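Agmatine ureohydrolase (Thermoplasma volcanium GSS1, PDB 3PZL) probably hydrolyses agmatine to putrescine and urea, as a member of the arginase family that binds two manganese ions per subunit. Local coordinates at residues S60-Y65 with M84-D89; Y37-I42 with I116-G121; K212-V217 with E259-K264; D137-I142 with D218-R223. One frame throughout, in Å; residues are numbered along the deposited sequence.

Overall arrangement
All four contacts belong to the three-layer fold of the arginase family, in which helices flank a parallel sheet of eight strands. Interaction 2 is the most deeply set, two adjacent strands joined by backbone bonds and apolar side chains. Interaction 1 is its neighbour, sharing the sheet through strands 84-90 and 37-42, yet it is made by a largely buried network of charges. Interactions 3 and 4 lie together some 20 Å or more from the first two, centre to centre, and both draw on helix 202-220. Interaction 3 pairs that helix with helix 251-261 through buried aliphatic side chains and one salt bridge between partly exposed residues; interaction 4, partly buried, fastens the helix's C-terminal end to strand 138-143 by polar bonds.

Interaction 1: S60-Y65 with M84-D89; sequences SIRGAY and MADLGD
Asp89 OD1 is gripped by two nitrogens of one arginine: Arg62 NH1 at 2.7 Å and Arg62 NH2 at 2.8 Å both donate to it. The guanidinium thus meets a single oxygen end-on, with both N-H groups on the same face of the carboxylate, whose plane is turned 60° from that of the guanidinium. The Asp86 carboxylate, by contrast, lies nearly coplanar with the guanidinium, and Arg62 NE donates to the syn side of Asp86 OD2 at 3.0 Å, while a weak bond joins Arg62 NH2 to Asp86 OD1 at 3.3 Å. The arginine chain is extended from CG to NE, which carries the charged group from helix 57-65 across to strand 84-90. Asp86 OD1 also accepts from Gly88 N at 3.2 Å, an Asx turn that ties the carboxylate to its own strand, and Asp86 OD2 has a further donor in the backbone N of Ile25. Tyr65 and Met84, a selenomethionine, meet tip to tip, OH to CE at 3.8 Å; the hydroxyl itself is bonded to Asp27. Two acidic groups around one buried arginine would probably stabilise its positive charge, so that helix 57-65 and strand 84-90 are joined by a largely electrostatic network.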
loop_
_atom_site.group_PDB
_atom_site.type_symbol
_atom_site.label_atom_id
_atom_site.label_comp_id
_atom_site.label_asym_id
_atom_site.label_seq_id
_atom_site.Cartn_x
_atom_site.Cartn_y
_atom_site.Cartn_z
ATOM N N SER B 60 4.773 -12.080 -12.071
ATOM C CA SER B 60 3.724 -12.162 -11.063
ATOM C C SER B 60 2.712 -13.296 -11.335
ATOM O O SER B 60 2.175 -13.919 -10.384
ATOM C CB SER B 60 3.011 -10.830 -10.880
ATOM O OG SER B 60 2.348 -10.439 -12.068
ATOM N N ILE B 61 2.481 -13.581 -12.619
ATOM C CA ILE B 61 1.653 -14.711 -12.983
ATOM C C ILE B 61 2.242 -16.057 -12.505
ATOM O O ILE B 61 1.532 -16.931 -12.026
ATOM C CB ILE B 61 1.290 -14.707 -14.504
ATOM C CG1 ILE B 61 0.301 -13.595 -14.788
ATOM C CG2 ILE B 61 0.644 -16.005 -14.953
ATOM C CD1 ILE B 61 0.289 -13.211 -16.222
ATOM N N ARG B 62 3.539 -16.227 -12.645
ATOM C CA ARG B 62 4.189 -17.444 -12.171
ATOM C C ARG B 62 4.045 -17.568 -10.650
ATOM O O ARG B 62 3.957 -18.653 -10.104
ATOM C CB ARG B 62 5.679 -17.428 -12.558
ATOM C CG ARG B 62 5.955 -17.378 -14.049
ATOM C CD ARG B 62 7.459 -17.446 -14.405
ATOM N NE ARG B 62 7.642 -17.499 -15.864
ATOM C CZ ARG B 62 7.880 -16.447 -16.665
ATOM N NH1 ARG B 62 7.984 -15.210 -16.184
ATOM N NH2 ARG B 62 7.986 -16.637 -17.978
ATOM N N GLY B 63 4.032 -16.433 -9.967
ATOM C CA GLY B 63 3.935 -16.426 -8.523
ATOM C C GLY B 63 2.562 -16.768 -8.006
ATOM O O GLY B 63 2.465 -17.445 -6.985
ATOM N N ALA B 64 1.512 -16.296 -8.693
ATOM C CA ALA B 64 0.128 -16.594 -8.316
ATOM C C ALA B 64 -0.233 -18.037 -8.638
ATOM O O ALA B 64 -1.110 -18.629 -7.979
ATOM C CB ALA B 64 -0.772 -15.706 -9.038
ATOM N N TYR B 65 0.430 -18.623 -9.644
ATOM C CA TYR B 65 0.029 -19.928 -10.088
ATOM C C TYR B 65 0.150 -20.941 -8.958
ATOM O O TYR B 65 -0.600 -21.900 -8.920
ATOM C CB TYR B 65 0.838 -20.370 -11.280
ATOM C CG TYR B 65 0.233 -21.543 -12.035
ATOM C CD1 TYR B 65 -0.539 -21.347 -13.198
ATOM C CD2 TYR B 65 0.444 -22.830 -11.608
ATOM C CE1 TYR B 65 -1.081 -22.421 -13.900
ATOM C CE2 TYR B 65 -0.088 -23.914 -12.301
ATOM C CZ TYR B 65 -0.852 -23.710 -13.435
ATOM O OH TYR B 65 -1.351 -24.813 -14.066
HETATM N N MSE B 84 2.743 -28.965 -20.849
HETATM C CA MSE B 84 3.072 -27.562 -20.712
HETATM C C MSE B 84 4.561 -27.402 -20.498
HETATM O O MSE B 84 5.188 -28.200 -19.787
HETATM C CB MSE B 84 2.397 -27.003 -19.480
HETATM C CG MSE B 84 0.990 -26.517 -19.650
HETATM SE SE MSE B 84 0.530 -25.473 -18.020
HETATM C CE MSE B 84 -0.457 -26.854 -17.095
ATOM N N ALA B 85 5.100 -26.336 -21.081
ATOM C CA ALA B 85 6.478 -25.916 -20.883
ATOM C C ALA B 85 6.525 -24.414 -20.606
ATOM O O ALA B 85 5.645 -23.681 -21.050
ATOM C CB ALA B 85 7.306 -26.246 -22.123
ATOM N N ASP B 86 7.542 -23.953 -19.886
ATOM C CA ASP B 86 7.704 -22.533 -19.629
ATOM C C ASP B 86 9.113 -22.167 -20.028
ATOM O O ASP B 86 10.060 -22.560 -19.368
ATOM C CB ASP B 86 7.486 -22.212 -18.138
ATOM C CG ASP B 86 7.330 -20.698 -17.836
ATOM O OD1 ASP B 86 7.512 -19.835 -18.726
ATOM O OD2 ASP B 86 7.006 -20.367 -16.673
ATOM N N LEU B 87 9.265 -21.397 -21.093
ATOM C CA LEU B 87 10.607 -20.970 -21.515
ATOM C C LEU B 87 11.263 -19.898 -20.626
ATOM O O LEU B 87 12.486 -19.749 -20.674
ATOM C CB LEU B 87 10.603 -20.506 -22.974
ATOM C CG LEU B 87 9.996 -21.491 -23.959
ATOM C CD1 LEU B 87 10.081 -20.913 -25.346
ATOM C CD2 LEU B 87 10.677 -22.842 -23.884
ATOM N N GLY B 88 10.460 -19.182 -19.827
ATOM C CA GLY B 88 10.922 -18.005 -19.113
ATOM C C GLY B 88 10.659 -16.692 -19.855
ATOM O O GLY B 88 9.662 -16.529 -20.545
ATOM N N ASP B 89 11.552 -15.734 -19.683
ATOM C CA ASP B 89 11.348 -14.370 -20.158
ATOM C C ASP B 89 12.423 -13.938 -21.130
ATOM O O ASP B 89 13.538 -14.464 -21.115
ATOM C CB ASP B 89 11.357 -13.400 -18.980
ATOM C CG ASP B 89 9.995 -13.304 -18.260
ATOM O OD1 ASP B 89 9.087 -14.163 -18.461
ATOM O OD2 ASP B 89 9.841 -12.345 -17.479
#

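Interaction 2: Y37-I42 with I116-G121; sequences YVVFGI and IPIMLG
Two neighbouring parallel strands in the interior of the sheet, 37-42 and 116-121, meet here along their whole lengths. Phe40 carries much of the side-chain contact. Its CG sits between the backbone N and the carbonyl carbon (chi1 61°), and the ring has Met119 CA over one face, 4.3 Å from the ring centroid, a CH-pi contact. Pro117 lies alongside, its CB at the ring's edge, 3.9 Å from Phe40 CE1, and Met119 CG is 3.6 Å from Phe40 CE2. An alanine in place of Phe40 would probably leave Pro117 and Met119 without their aromatic neighbour and open a gap on this face. In the parallel sheet of the arginase fold, helix 96-112 packs on Pro117, Met119 and Ile42, while the Phe40 ring meets Phe20 of a second subunit; helix 281-303 covers Tyr37 and Ile118. On the latter side Val39 CG2 packs 3.8 Å from Ile118 CB. Five backbone bonds link the strands, among them Ile118 N to Val38 O at 2.8 Å and Ile42 N to Leu120 O at 2.8 Å.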
loop_
_atom_site.group_PDB
_atom_site.type_symbol
_atom_site.label_atom_id
_atom_site.label_comp_id
_atom_site.label_asym_id
_atom_site.label_seq_id
_atom_site.Cartn_x
_atom_site.Cartn_y
_atom_site.Cartn_z
ATOM N N TYR B 37 1.883 -27.066 -25.246
ATOM C CA TYR B 37 1.652 -25.663 -24.883
ATOM C C TYR B 37 2.946 -25.007 -24.370
ATOM O O TYR B 37 3.569 -25.460 -23.415
ATOM C CB TYR B 37 0.524 -25.541 -23.847
ATOM C CG TYR B 37 -0.790 -26.148 -24.269
ATOM C CD1 TYR B 37 -1.689 -25.423 -25.059
ATOM C CD2 TYR B 37 -1.150 -27.429 -23.870
ATOM C CE1 TYR B 37 -2.913 -25.966 -25.438
ATOM C CE2 TYR B 37 -2.372 -27.982 -24.245
ATOM C CZ TYR B 37 -3.243 -27.242 -25.028
ATOM O OH TYR B 37 -4.458 -27.760 -25.427
ATOM N N VAL B 38 3.348 -23.938 -25.027
ATOM C CA VAL B 38 4.590 -23.314 -24.710
ATOM C C VAL B 38 4.324 -21.893 -24.229
ATOM O O VAL B 38 3.912 -21.006 -24.992
ATOM C CB VAL B 38 5.504 -23.332 -25.928
ATOM C CG1 VAL B 38 6.846 -22.746 -25.581
ATOM C CG2 VAL B 38 5.664 -24.742 -26.405
ATOM N N VAL B 39 4.553 -21.710 -22.936
ATOM C CA VAL B 39 4.285 -20.466 -22.234
ATOM C C VAL B 39 5.578 -19.691 -22.163
ATOM O O VAL B 39 6.622 -20.251 -21.810
ATOM C CB VAL B 39 3.802 -20.748 -20.799
ATOM C CG1 VAL B 39 3.907 -19.512 -19.939
ATOM C CG2 VAL B 39 2.394 -21.297 -20.821
ATOM N N PHE B 40 5.506 -18.408 -22.506
ATOM C CA PHE B 40 6.671 -17.553 -22.479
ATOM C C PHE B 40 6.313 -16.102 -22.196
ATOM O O PHE B 40 5.256 -15.621 -22.582
ATOM C CB PHE B 40 7.497 -17.685 -23.777
ATOM C CG PHE B 40 6.753 -17.299 -25.024
ATOM C CD1 PHE B 40 6.046 -18.244 -25.747
ATOM C CD2 PHE B 40 6.767 -15.982 -25.473
ATOM C CE1 PHE B 40 5.352 -17.875 -26.892
ATOM C CE2 PHE B 40 6.092 -15.623 -26.611
ATOM C CZ PHE B 40 5.386 -16.564 -27.323
ATOM N N GLY B 41 7.220 -15.422 -21.510
ATOM C CA GLY B 41 7.013 -14.052 -21.143
ATOM C C GLY B 41 7.787 -13.084 -21.990
ATOM O O GLY B 41 8.897 -13.368 -22.438
ATOM N N ILE B 42 7.190 -11.915 -22.191
ATOM C CA ILE B 42 7.828 -10.820 -22.890
ATOM C C ILE B 42 7.623 -9.556 -22.048
ATOM O O ILE B 42 6.554 -8.978 -22.044
ATOM C CB ILE B 42 7.247 -10.739 -24.324
ATOM C CG1 ILE B 42 7.867 -11.869 -25.151
ATOM C CG2 ILE B 42 7.476 -9.369 -24.984
ATOM C CD1 ILE B 42 7.114 -12.208 -26.352
ATOM N N ILE B 116 1.422 -24.878 -29.390
ATOM C CA ILE B 116 0.533 -23.727 -29.128
ATOM C C ILE B 116 1.154 -22.674 -28.209
ATOM O O ILE B 116 1.321 -22.907 -27.001
ATOM C CB ILE B 116 -0.817 -24.177 -28.614
ATOM C CG1 ILE B 116 -1.558 -24.836 -29.756
ATOM C CG2 ILE B 116 -1.640 -23.015 -28.178
ATOM C CD1 ILE B 116 -2.706 -25.624 -29.327
ATOM N N PRO B 117 1.512 -21.514 -28.783
ATOM C CA PRO B 117 2.166 -20.444 -28.041
ATOM C C PRO B 117 1.214 -19.726 -27.076
ATOM O O PRO B 117 0.146 -19.299 -27.488
ATOM C CB PRO B 117 2.646 -19.490 -29.153
ATOM C CG PRO B 117 1.757 -19.759 -30.293
ATOM C CD PRO B 117 1.465 -21.229 -30.231
ATOM N N ILE B 118 1.609 -19.610 -25.808
ATOM C CA ILE B 118 0.862 -18.807 -24.846
ATOM C C ILE B 118 1.750 -17.666 -24.399
ATOM O O ILE B 118 2.662 -17.853 -23.585
ATOM C CB ILE B 118 0.421 -19.625 -23.632
ATOM C CG1 ILE B 118 -0.434 -20.812 -24.089
ATOM C CG2 ILE B 118 -0.337 -18.740 -22.641
ATOM C CD1 ILE B 118 -0.801 -21.707 -22.975
HETATM N N MSE B 119 1.490 -16.477 -24.923
HETATM C CA MSE B 119 2.365 -15.379 -24.660
HETATM C C MSE B 119 1.884 -14.498 -23.512
HETATM O O MSE B 119 0.871 -13.838 -23.591
HETATM C CB MSE B 119 2.580 -14.582 -25.911
HETATM C CG MSE B 119 3.411 -13.383 -25.705
HETATM SE SE MSE B 119 3.681 -12.511 -27.418
HETATM C CE MSE B 119 1.815 -12.145 -27.929
ATOM N N LEU B 120 2.635 -14.526 -22.421
ATOM C CA LEU B 120 2.408 -13.626 -21.324
ATOM C C LEU B 120 3.209 -12.373 -21.595
ATOM O O LEU B 120 4.444 -12.428 -21.797
ATOM C CB LEU B 120 2.885 -14.246 -20.004
ATOM C CG LEU B 120 2.263 -15.572 -19.633
ATOM C CD1 LEU B 120 2.637 -15.923 -18.191
ATOM C CD2 LEU B 120 0.743 -15.460 -19.829
ATOM N N GLY B 121 2.530 -11.238 -21.561
ATOM C CA GLY B 121 3.213 -10.034 -21.860
ATOM C C GLY B 121 3.111 -8.971 -20.811
ATOM O O GLY B 121 2.659 -9.214 -19.704
#

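Interaction 3: K212-V217 with E259-K264; sequences KYIEEV and ERLSYK
Ile214 CG2 sits over one face of the Arg260 guanidinium, 3.3 Å from Arg260 NH1, where the charged and apolar halves of this contact overlap; the aliphatic start of the arginine meets the same methyl, Arg260 CB lying 3.7 Å from Ile214 CG2. The ionic part lies at the guanidinium's edge. There Arg260 NH2 donates to the syn side of Glu215 OE1 at 3.2 Å, a salt bridge in which the carboxylate plane is turned 44° from the guanidinium; a weak second bond runs from Arg260 NH1 to the same oxygen at 3.5 Å. Bends at chi2 (-71°) and chi3 (-43°) fold the arginine chain back. The purely apolar part belongs to Leu261, which offers its two methyls to different residues: Leu261 CD1 is 4.1 Å from Ile214 CG2, and Leu261 CD2 is 4.3 Å from Val217 CG1. Lys264, by a salt bridge, and Tyr263, by a hydrogen bond, also reach Asp218, which lies outside the two segments on the same helix 202-220. Buried aliphatic groups, with an ion pair between partly exposed Glu215 and Arg260 beside them, thus join helices 202-220 and 251-261, neighbours in the helical layer that flanks the parallel sheet of the alpha/beta arginase fold.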
loop_
_atom_site.group_PDB
_atom_site.type_symbol
_atom_site.label_atom_id
_atom_site.label_comp_id
_atom_site.label_asym_id
_atom_site.label_seq_id
_atom_site.Cartn_x
_atom_site.Cartn_y
_atom_site.Cartn_z
ATOM N N LYS B 212 -24.107 -14.867 -27.791
ATOM C CA LYS B 212 -24.450 -14.355 -29.120
ATOM C C LYS B 212 -23.190 -14.097 -29.932
ATOM O O LYS B 212 -22.978 -14.731 -30.943
ATOM C CB LYS B 212 -25.285 -13.074 -29.000
ATOM C CG LYS B 212 -25.476 -12.271 -30.283
ATOM C CD LYS B 212 -26.475 -11.156 -30.048
ATOM C CE LYS B 212 -27.131 -10.664 -31.357
ATOM N NZ LYS B 212 -26.239 -9.705 -32.070
ATOM N N TYR B 213 -22.342 -13.193 -29.450
ATOM C CA TYR B 213 -21.096 -12.802 -30.124
ATOM C C TYR B 213 -20.069 -13.926 -30.246
ATOM O O TYR B 213 -19.304 -13.968 -31.198
ATOM C CB TYR B 213 -20.522 -11.559 -29.443
ATOM C CG TYR B 213 -21.591 -10.483 -29.341
ATOM C CD1 TYR B 213 -21.943 -9.706 -30.458
ATOM C CD2 TYR B 213 -22.283 -10.276 -28.140
ATOM C CE1 TYR B 213 -22.917 -8.763 -30.372
ATOM C CE2 TYR B 213 -23.251 -9.332 -28.049
ATOM C CZ TYR B 213 -23.566 -8.589 -29.169
ATOM O OH TYR B 213 -24.546 -7.647 -29.093
ATOM N N ILE B 214 -20.085 -14.844 -29.282
ATOM C CA ILE B 214 -19.316 -16.102 -29.387
ATOM C C ILE B 214 -19.797 -16.996 -30.560
ATOM O O ILE B 214 -18.968 -17.511 -31.329
ATOM C CB ILE B 214 -19.380 -16.892 -28.086
ATOM C CG1 ILE B 214 -18.768 -16.064 -26.953
ATOM C CG2 ILE B 214 -18.658 -18.196 -28.236
ATOM C CD1 ILE B 214 -18.844 -16.718 -25.595
ATOM N N GLU B 215 -21.127 -17.163 -30.676
ATOM C CA GLU B 215 -21.759 -17.910 -31.776
ATOM C C GLU B 215 -21.333 -17.388 -33.149
ATOM O O GLU B 215 -20.940 -18.175 -34.010
ATOM C CB GLU B 215 -23.306 -17.894 -31.700
ATOM C CG GLU B 215 -23.955 -18.191 -30.329
ATOM C CD GLU B 215 -23.598 -19.578 -29.744
ATOM O OE1 GLU B 215 -22.714 -20.283 -30.317
ATOM O OE2 GLU B 215 -24.198 -19.954 -28.691
ATOM N N GLU B 216 -21.418 -16.075 -33.351
ATOM C CA GLU B 216 -21.044 -15.478 -34.629
ATOM C C GLU B 216 -19.624 -15.907 -35.040
ATOM O O GLU B 216 -19.453 -16.530 -36.096
ATOM C CB GLU B 216 -21.178 -13.941 -34.626
ATOM C CG GLU B 216 -22.576 -13.383 -34.358
ATOM C CD GLU B 216 -22.571 -11.866 -34.124
ATOM O OE1 GLU B 216 -21.470 -11.258 -34.044
ATOM O OE2 GLU B 216 -23.674 -11.272 -33.995
ATOM N N VAL B 217 -18.635 -15.623 -34.187
ATOM C CA VAL B 217 -17.221 -15.985 -34.425
ATOM C C VAL B 217 -17.017 -17.485 -34.700
ATOM O O VAL B 217 -16.404 -17.864 -35.681
ATOM C CB VAL B 217 -16.317 -15.575 -33.230
ATOM C CG1 VAL B 217 -14.901 -15.977 -33.470
ATOM C CG2 VAL B 217 -16.390 -14.069 -33.004
ATOM N N GLU B 259 -13.346 -20.834 -23.010
ATOM C CA GLU B 259 -14.004 -22.154 -22.943
ATOM C C GLU B 259 -14.448 -22.582 -24.371
ATOM O O GLU B 259 -14.034 -23.615 -24.889
ATOM C CB GLU B 259 -15.250 -21.973 -22.072
ATOM C CG GLU B 259 -15.658 -23.090 -21.208
ATOM C CD GLU B 259 -17.008 -22.836 -20.518
ATOM O OE1 GLU B 259 -17.907 -22.189 -21.093
ATOM O OE2 GLU B 259 -17.182 -23.292 -19.373
ATOM N N ARG B 260 -15.260 -21.729 -24.995
ATOM C CA ARG B 260 -15.939 -22.011 -26.240
ATOM C C ARG B 260 -15.061 -21.962 -27.501
ATOM O O ARG B 260 -15.417 -22.541 -28.508
ATOM C CB ARG B 260 -17.079 -21.009 -26.386
ATOM C CG ARG B 260 -18.276 -21.256 -25.478
ATOM C CD ARG B 260 -19.085 -22.492 -25.888
ATOM N NE ARG B 260 -19.309 -22.607 -27.336
ATOM C CZ ARG B 260 -20.062 -21.773 -28.068
ATOM N NH1 ARG B 260 -20.670 -20.716 -27.519
ATOM N NH2 ARG B 260 -20.186 -21.976 -29.374
ATOM N N LEU B 261 -13.921 -21.294 -27.429
ATOM C CA LEU B 261 -13.103 -21.048 -28.601
ATOM C C LEU B 261 -11.690 -21.656 -28.606
ATOM O O LEU B 261 -10.967 -21.521 -29.590
ATOM C CB LEU B 261 -13.008 -19.541 -28.837
ATOM C CG LEU B 261 -13.934 -18.902 -29.858
ATOM C CD1 LEU B 261 -15.238 -19.654 -30.059
ATOM C CD2 LEU B 261 -14.221 -17.489 -29.454
ATOM N N SER B 262 -11.290 -22.308 -27.522
ATOM C CA SER B 262 -9.887 -22.720 -27.366
ATOM C C SER B 262 -9.578 -23.936 -28.239
ATOM O O SER B 262 -8.427 -24.176 -28.572
ATOM C CB SER B 262 -9.567 -23.034 -25.921
ATOM O OG SER B 262 -10.456 -24.029 -25.487
ATOM N N TYR B 263 -10.606 -24.688 -28.610
ATOM C CA TYR B 263 -10.437 -25.814 -29.515
ATOM C C TYR B 263 -10.038 -25.430 -30.956
ATOM O O TYR B 263 -9.523 -26.245 -31.690
ATOM C CB TYR B 263 -11.714 -26.666 -29.518
ATOM C CG TYR B 263 -12.830 -26.163 -30.409
ATOM C CD1 TYR B 263 -13.630 -25.089 -30.021
ATOM C CD2 TYR B 263 -13.112 -26.796 -31.629
ATOM C CE1 TYR B 263 -14.662 -24.633 -30.828
ATOM C CE2 TYR B 263 -14.151 -26.358 -32.457
ATOM C CZ TYR B 263 -14.918 -25.275 -32.052
ATOM O OH TYR B 263 -15.937 -24.829 -32.859
ATOM N N LYS B 264 -10.286 -24.194 -31.349
ATOM C CA LYS B 264 -9.914 -23.692 -32.664
ATOM C C LYS B 264 -8.691 -22.798 -32.579
ATOM O O LYS B 264 -8.257 -22.260 -33.603
ATOM C CB LYS B 264 -11.027 -22.826 -33.261
ATOM C CG LYS B 264 -12.289 -23.516 -33.497
ATOM C CD LYS B 264 -13.281 -22.590 -34.155
ATOM C CE LYS B 264 -14.223 -23.392 -34.978
ATOM N NZ LYS B 264 -14.824 -22.447 -35.891
#

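Interaction 4: D137-I142 with D218-R223; sequences DVDLVI and DRKSRR
Asp139 and Ser221 meet because each turns its first side-chain atom beside its own backbone N: Asp139 CG stands anti to the carbonyl carbon (chi1 -72°), and Ser221 OG does likewise (chi1 -40°). The serine hydroxyl then donates to Asp139 OD1 at 2.7 Å, reaching the anti side of that oxygen, somewhat out of the carboxylate plane. Ser221 is the first residue to leave helical geometry after helix 202-220, so this bond anchors the helix's exit to strand 138-143. An alanine in place of Asp139 would probably leave Ser221 OG with only a weak bond to Val217 O among the partners named here. Two residues on, the chain is held by its backbone, Asp139 N donating to Arg223 O at 2.9 Å as the chain passes toward strand 223-229. The Arg223 side chain crosses over Val138 toward Asp137. Its guanidinium has Val138 CG2 over one face, 4.0 Å above the plane and offset toward the rim, and the carboxylate of Asp137 at its edge. Arg223 NH1 and Asp137 OD2 are placed as a salt bridge, but the place of that oxygen is doubtful and the geometry of the pair carries little weight. The chemistry is therefore that of a set of polar bonds near the protein surface: a hydroxyl, a peptide N-H and probably an ion pair fix the turn from helix into strand.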
loop_
_atom_site.group_PDB
_atom_site.type_symbol
_atom_site.label_atom_id
_atom_site.label_comp_id
_atom_site.label_asym_id
_atom_site.label_seq_id
_atom_site.Cartn_x
_atom_site.Cartn_y
_atom_site.Cartn_z
ATOM N N ASP B 137 -6.420 -18.590 -42.906
ATOM C CA ASP B 137 -7.695 -19.076 -42.376
ATOM C C ASP B 137 -7.972 -18.605 -40.952
ATOM O O ASP B 137 -9.130 -18.561 -40.537
ATOM C CB ASP B 137 -7.787 -20.609 -42.462
ATOM C CG ASP B 137 -6.599 -21.312 -41.805
ATOM O OD1 ASP B 137 -5.441 -20.903 -42.055
ATOM O OD2 ASP B 137 -6.816 -22.285 -41.050
ATOM N N VAL B 138 -6.906 -18.264 -40.222
ATOM C CA VAL B 138 -6.984 -17.867 -38.823
ATOM C C VAL B 138 -7.619 -16.478 -38.706
ATOM O O VAL B 138 -7.217 -15.563 -39.393
ATOM C CB VAL B 138 -5.559 -17.873 -38.153
ATOM C CG1 VAL B 138 -5.627 -17.410 -36.705
ATOM C CG2 VAL B 138 -4.929 -19.247 -38.210
ATOM N N ASP B 139 -8.611 -16.332 -37.832
ATOM C CA ASP B 139 -9.163 -15.018 -37.493
ATOM C C ASP B 139 -8.708 -14.607 -36.091
ATOM O O ASP B 139 -8.315 -15.453 -35.281
ATOM C CB ASP B 139 -10.687 -15.048 -37.540
ATOM C CG ASP B 139 -11.238 -15.127 -38.972
ATOM O OD1 ASP B 139 -12.484 -15.191 -39.133
ATOM O OD2 ASP B 139 -10.449 -15.101 -39.950
ATOM N N LEU B 140 -8.766 -13.304 -35.816
ATOM C CA LEU B 140 -8.273 -12.738 -34.576
ATOM C C LEU B 140 -9.433 -12.310 -33.689
ATOM O O LEU B 140 -10.305 -11.564 -34.132
ATOM C CB LEU B 140 -7.372 -11.541 -34.874
ATOM C CG LEU B 140 -6.753 -10.767 -33.688
ATOM C CD1 LEU B 140 -5.731 -11.580 -32.945
ATOM C CD2 LEU B 140 -6.130 -9.480 -34.160
ATOM N N VAL B 141 -9.440 -12.801 -32.444
ATOM C CA VAL B 141 -10.493 -12.444 -31.485
ATOM C C VAL B 141 -9.909 -11.752 -30.268
ATOM O O VAL B 141 -9.205 -12.372 -29.477
ATOM C CB VAL B 141 -11.342 -13.640 -31.015
ATOM C CG1 VAL B 141 -12.503 -13.125 -30.207
ATOM C CG2 VAL B 141 -11.862 -14.467 -32.209
ATOM N N ILE B 142 -10.238 -10.470 -30.130
ATOM C CA ILE B 142 -9.648 -9.622 -29.126
ATOM C C ILE B 142 -10.625 -9.241 -27.998
ATOM O O ILE B 142 -11.764 -8.830 -28.262
ATOM C CB ILE B 142 -9.087 -8.326 -29.759
ATOM C CG1 ILE B 142 -8.207 -8.649 -30.968
ATOM C CG2 ILE B 142 -8.320 -7.521 -28.708
ATOM C CD1 ILE B 142 -7.513 -7.481 -31.562
ATOM N N ASP B 218 -17.526 -18.336 -33.825
ATOM C CA ASP B 218 -17.431 -19.769 -34.045
ATOM C C ASP B 218 -17.911 -20.233 -35.437
ATOM O O ASP B 218 -17.277 -21.074 -36.070
ATOM C CB ASP B 218 -18.177 -20.529 -32.963
ATOM C CG ASP B 218 -17.614 -21.921 -32.753
ATOM O OD1 ASP B 218 -16.619 -22.275 -33.415
ATOM O OD2 ASP B 218 -18.151 -22.668 -31.918
ATOM N N ARG B 219 -19.022 -19.683 -35.916
ATOM C CA ARG B 219 -19.539 -20.055 -37.228
ATOM C C ARG B 219 -18.683 -19.545 -38.375
ATOM O O ARG B 219 -18.413 -20.281 -39.318
ATOM C CB ARG B 219 -20.979 -19.578 -37.389
ATOM C CG ARG B 219 -21.967 -20.458 -36.645
ATOM C CD ARG B 219 -23.276 -19.734 -36.424
ATOM N NE ARG B 219 -24.318 -20.593 -35.829
ATOM C CZ ARG B 219 -24.403 -20.903 -34.527
ATOM N NH1 ARG B 219 -23.476 -20.444 -33.674
ATOM N NH2 ARG B 219 -25.406 -21.676 -34.077
ATOM N N LYS B 220 -18.250 -18.292 -38.277
ATOM C CA LYS B 220 -17.478 -17.637 -39.331
ATOM C C LYS B 220 -16.076 -18.209 -39.552
ATOM O O LYS B 220 -15.683 -18.465 -40.675
ATOM C CB LYS B 220 -17.384 -16.130 -39.057
ATOM C CG LYS B 220 -16.723 -15.379 -40.186
ATOM C CD LYS B 220 -17.017 -13.896 -40.133
ATOM C CE LYS B 220 -16.636 -13.229 -41.499
ATOM N NZ LYS B 220 -16.477 -11.741 -41.261
ATOM N N SER B 221 -15.335 -18.399 -38.469
ATOM C CA SER B 221 -13.906 -18.708 -38.509
ATOM C C SER B 221 -13.603 -20.188 -38.348
ATOM O O SER B 221 -14.233 -20.890 -37.561
ATOM C CB SER B 221 -13.234 -17.974 -37.366
ATOM O OG SER B 221 -13.768 -16.659 -37.215
ATOM N N ARG B 222 -12.607 -20.662 -39.069
ATOM C CA ARG B 222 -12.214 -22.051 -38.942
ATOM C C ARG B 222 -11.204 -22.196 -37.824
ATOM O O ARG B 222 -11.241 -23.141 -37.057
ATOM C CB ARG B 222 -11.635 -22.564 -40.256
ATOM C CG ARG B 222 -12.594 -22.430 -41.425
ATOM C CD ARG B 222 -11.980 -22.949 -42.683
ATOM N NE ARG B 222 -12.870 -22.764 -43.823
ATOM C CZ ARG B 222 -13.043 -23.667 -44.781
ATOM N NH1 ARG B 222 -12.414 -24.834 -44.718
ATOM N NH2 ARG B 222 -13.883 -23.420 -45.771
ATOM N N ARG B 223 -10.285 -21.253 -37.743
ATOM C CA ARG B 223 -9.337 -21.203 -36.645
ATOM C C ARG B 223 -9.281 -19.793 -36.038
ATOM O O ARG B 223 -9.688 -18.809 -36.684
ATOM C CB ARG B 223 -7.961 -21.672 -37.127
ATOM C CG ARG B 223 -7.899 -23.184 -37.347
ATOM C CD ARG B 223 -6.909 -23.497 -38.418
ATOM N NE ARG B 223 -5.549 -23.691 -37.930
ATOM C CZ ARG B 223 -4.458 -23.406 -38.643
ATOM N NH1 ARG B 223 -4.576 -22.884 -39.864
ATOM N NH2 ARG B 223 -3.241 -23.623 -38.130
#